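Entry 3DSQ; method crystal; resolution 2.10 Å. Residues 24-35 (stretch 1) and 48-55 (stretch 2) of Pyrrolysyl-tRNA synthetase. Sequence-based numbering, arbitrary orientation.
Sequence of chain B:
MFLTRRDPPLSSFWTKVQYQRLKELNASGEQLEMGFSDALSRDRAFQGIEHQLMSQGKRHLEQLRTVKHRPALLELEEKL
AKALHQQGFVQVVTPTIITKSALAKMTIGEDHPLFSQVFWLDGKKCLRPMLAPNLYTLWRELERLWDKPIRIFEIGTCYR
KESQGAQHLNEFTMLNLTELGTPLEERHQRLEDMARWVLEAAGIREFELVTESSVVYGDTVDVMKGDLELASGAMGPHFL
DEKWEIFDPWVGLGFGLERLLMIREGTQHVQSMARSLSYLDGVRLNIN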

# COMPACT_ATOMS: atom_id res chain seq x y z
N GLU B 24 -15.16 19.85 -0.94
CA GLU B 24 -14.49 18.97 0.01
C GLU B 24 -15.53 18.23 0.86
O GLU B 24 -15.27 17.12 1.35
CB GLU B 24 -13.62 19.75 0.98
CG GLU B 24 -12.62 20.71 0.37
CD GLU B 24 -11.78 21.37 1.45
OE1 GLU B 24 -12.35 21.75 2.49
OE2 GLU B 24 -10.56 21.51 1.25
N LEU B 25 -16.66 18.89 1.09
CA LEU B 25 -17.74 18.33 1.88
C LEU B 25 -18.70 17.53 1.00
O LEU B 25 -19.78 17.14 1.44
CB LEU B 25 -18.50 19.45 2.59
CG LEU B 25 -17.65 20.27 3.55
CD1 LEU B 25 -18.44 21.43 4.16
CD2 LEU B 25 -17.12 19.35 4.62
N ASN B 26 -18.30 17.30 -0.24
CA ASN B 26 -19.10 16.55 -1.19
C ASN B 26 -20.51 17.08 -1.44
O ASN B 26 -21.48 16.32 -1.43
CB ASN B 26 -19.17 15.07 -0.78
CG ASN B 26 -17.84 14.35 -0.95
OD1 ASN B 26 -17.16 14.53 -1.97
ND2 ASN B 26 -17.46 13.55 0.03
N ALA B 27 -20.61 18.39 -1.66
CA ALA B 27 -21.90 19.00 -1.94
C ALA B 27 -22.33 18.51 -3.32
O ALA B 27 -21.52 17.97 -4.08
CB ALA B 27 -21.77 20.51 -1.94
N SER B 28 -23.60 18.69 -3.65
CA SER B 28 -24.09 18.25 -4.95
C SER B 28 -23.76 19.28 -6.02
O SER B 28 -23.49 20.44 -5.71
CB SER B 28 -25.61 18.04 -4.90
OG SER B 28 -26.29 19.23 -4.57
N GLY B 29 -23.79 18.83 -7.27
CA GLY B 29 -23.52 19.72 -8.38
C GLY B 29 -24.57 20.82 -8.39
O GLY B 29 -24.28 21.95 -8.82
N GLU B 30 -25.78 20.52 -7.93
CA GLU B 30 -26.83 21.53 -7.91
C GLU B 30 -26.46 22.59 -6.88
O GLU B 30 -26.52 23.78 -7.15
CB GLU B 30 -28.19 20.91 -7.55
CG GLU B 30 -29.37 21.85 -7.78
CD GLU B 30 -30.72 21.19 -7.55
OE1 GLU B 30 -31.00 20.78 -6.40
OE2 GLU B 30 -31.51 21.08 -8.52
N GLN B 31 -26.05 22.14 -5.69
CA GLN B 31 -25.64 23.07 -4.65
C GLN B 31 -24.44 23.91 -5.11
O GLN B 31 -24.36 25.10 -4.83
CB GLN B 31 -25.28 22.31 -3.38
CG GLN B 31 -26.47 21.56 -2.76
CD GLN B 31 -26.08 20.80 -1.50
OE1 GLN B 31 -25.18 19.95 -1.52
NE2 GLN B 31 -26.75 21.09 -0.40
N LEU B 32 -23.51 23.28 -5.83
CA LEU B 32 -22.33 23.98 -6.31
C LEU B 32 -22.67 25.07 -7.32
O LEU B 32 -21.92 26.04 -7.47
CB LEU B 32 -21.34 22.99 -6.95
CG LEU B 32 -20.65 21.98 -6.03
CD1 LEU B 32 -19.69 21.13 -6.86
CD2 LEU B 32 -19.88 22.70 -4.93
N GLU B 33 -23.80 24.92 -8.00
CA GLU B 33 -24.20 25.88 -9.02
C GLU B 33 -25.25 26.90 -8.58
O GLU B 33 -25.85 27.57 -9.42
CB GLU B 33 -24.70 25.14 -10.26
CG GLU B 33 -23.67 24.19 -10.84
CD GLU B 33 -22.37 24.90 -11.21
OE1 GLU B 33 -22.38 25.69 -12.19
OE2 GLU B 33 -21.35 24.68 -10.52
N MET B 34 -25.45 27.05 -7.28
CA MET B 34 -26.44 27.99 -6.76
C MET B 34 -26.02 29.46 -6.83
O MET B 34 -24.87 29.81 -6.56
CB MET B 34 -26.79 27.65 -5.32
CG MET B 34 -27.63 26.40 -5.19
SD MET B 34 -27.88 25.98 -3.49
CE MET B 34 -29.22 27.12 -3.04
N GLY B 35 -26.98 30.29 -7.21
CA GLY B 35 -26.76 31.72 -7.31
C GLY B 35 -27.69 32.41 -6.33
O GLY B 35 -28.77 31.89 -6.01
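Stretch 2, residues 48-55: GIEHQLMS

Stretch 2 packs one side of a continuous helix against the loop and short helix of stretch 1 in a compact, mainly apolar contact that buries 357 Å², both sides summed, without a single hydrogen bond between the two. All of stretch 2, from Gly48 to Ser55, is helical and belongs to a longer helix that begins earlier in the chain and continues later. Its backbone bonds keep the i to i+4 pattern, among them Leu53 N to Ile49 O at 2.9 Å and Met54 N to Glu50 O at 2.8 Å.

Stretch 1 is more broken. Glu24 is still helical, Leu25 is the first residue to leave helical phi/psi, and Asn26, with phi/psi of 56/47, turns the chain into the extended Ala27 and Ser28. A short helix then runs from Gly29 to Leu32. Ser28 caps its start: its side chain, in the p rotamer, accepts from the backbone, with Gln31 N to Ser28 OG at 3.1 Å. In return Gln31 folds its amide back, and Ser28 N donates to Gln31 OE1 at 2.9 Å, nearly linear. The bond from Ser28 N helps to hold the Gln31 side chain, which also lies against stretch 2.

The register runs in opposite senses along the two stretches: Leu25 lies nearest Leu53, with 5.8 Å between Leu25 CA and Leu53 CA, whereas Gln31 lies nearest Ile49, with 8.3 Å between Gln31 CA and Ile49 CA. As stretch 1 advances, its partners therefore step back by one helical turn, and the backbones are farther apart at the second pair. Because Ile49 and Leu53 are four residues apart, they fall on the same side of their helix, and both direct CA to CB toward stretch 1.

Leu25, whose CA-to-CB bond points toward the helix and whose rotamer is m,t, is the most extensively covered residue of the contact. Leu25 CB meets Leu53 CB at 3.6 Å, an approach that the close backbones at this point permit. Farther out, Leu25 CD1 lies 3.6 Å from Glu50 CG, touching the aliphatic part of a side chain whose carboxylate is hydrogen-bonded elsewhere in the structure, and 4.1 Å from Met54 CG. The leucine thus spans neighbouring positions on the helix surface.

Leu53, buried and also m,t, is held from more than one direction. Besides Leu25, it meets the methyl of Ala27, with Ala27 CB to Leu53 CD1 at 3.6 Å, while Gln31 OE1 stands 4.2 Å from Leu53 CD2. Gln31 also reaches the preceding turn of the helix, where Gln31 NE2 is 3.6 Å from Ile49 CG2; these are van der Waals contacts made by a polar group.

Met34, beyond the short helix, closes the contact more loosely. Its CA-to-CB bond points toward stretch 2, and Met34 SD lies 3.9 Å from Ile49 CD1. His51, by contrast, directs CA to CB away from stretch 1 and makes no contact with it.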

# COMPACT_ATOMS: atom_id res chain seq x y z
N GLY B 48 -25.29 27.72 6.03
CA GLY B 48 -26.32 26.72 6.27
C GLY B 48 -26.05 25.40 5.58
O GLY B 48 -26.21 24.34 6.17
N ILE B 49 -25.64 25.47 4.31
CA ILE B 49 -25.33 24.27 3.55
C ILE B 49 -24.10 23.58 4.13
O ILE B 49 -24.08 22.36 4.32
CB ILE B 49 -25.11 24.59 2.06
CG1 ILE B 49 -26.42 25.10 1.44
CG2 ILE B 49 -24.59 23.36 1.32
CD1 ILE B 49 -26.29 25.53 -0.00
N GLU B 50 -23.05 24.36 4.41
CA GLU B 50 -21.85 23.77 4.98
C GLU B 50 -22.22 23.01 6.24
O GLU B 50 -21.84 21.85 6.42
CB GLU B 50 -20.83 24.86 5.33
CG GLU B 50 -19.60 24.32 6.04
CD GLU B 50 -18.69 25.42 6.56
OE1 GLU B 50 -19.21 26.37 7.18
OE2 GLU B 50 -17.46 25.33 6.36
N HIS B 51 -22.97 23.67 7.11
CA HIS B 51 -23.42 23.10 8.38
C HIS B 51 -24.03 21.71 8.21
O HIS B 51 -23.70 20.80 8.96
CB HIS B 51 -24.45 24.02 9.04
CG HIS B 51 -24.94 23.51 10.36
ND1 HIS B 51 -24.17 23.57 11.50
CD2 HIS B 51 -26.10 22.90 10.71
CE1 HIS B 51 -24.84 23.01 12.50
NE2 HIS B 51 -26.01 22.60 12.04
N GLN B 52 -24.92 21.57 7.24
CA GLN B 52 -25.58 20.30 6.95
C GLN B 52 -24.58 19.28 6.41
O GLN B 52 -24.67 18.09 6.72
CB GLN B 52 -26.70 20.52 5.93
CG GLN B 52 -27.34 19.22 5.41
CD GLN B 52 -28.08 18.45 6.49
OE1 GLN B 52 -29.01 18.97 7.12
NE2 GLN B 52 -27.68 17.20 6.72
N LEU B 53 -23.64 19.74 5.58
CA LEU B 53 -22.65 18.81 5.02
C LEU B 53 -21.71 18.32 6.11
O LEU B 53 -21.33 17.15 6.13
CB LEU B 53 -21.86 19.47 3.89
CG LEU B 53 -22.69 19.89 2.67
CD1 LEU B 53 -21.80 20.55 1.61
CD2 LEU B 53 -23.39 18.66 2.10
N MET B 54 -21.33 19.21 7.02
CA MET B 54 -20.43 18.79 8.09
C MET B 54 -21.13 17.76 8.95
O MET B 54 -20.53 16.76 9.37
CB MET B 54 -20.00 20.00 8.92
CG MET B 54 -19.09 20.95 8.13
SD MET B 54 -18.68 22.47 9.01
CE MET B 54 -17.14 22.08 9.63
N SER B 55 -22.42 17.98 9.19
CA SER B 55 -23.22 17.06 9.99
C SER B 55 -23.24 15.69 9.33
O SER B 55 -22.98 14.68 9.97
CB SER B 55 -24.66 17.59 10.14
OG SER B 55 -25.47 16.67 10.85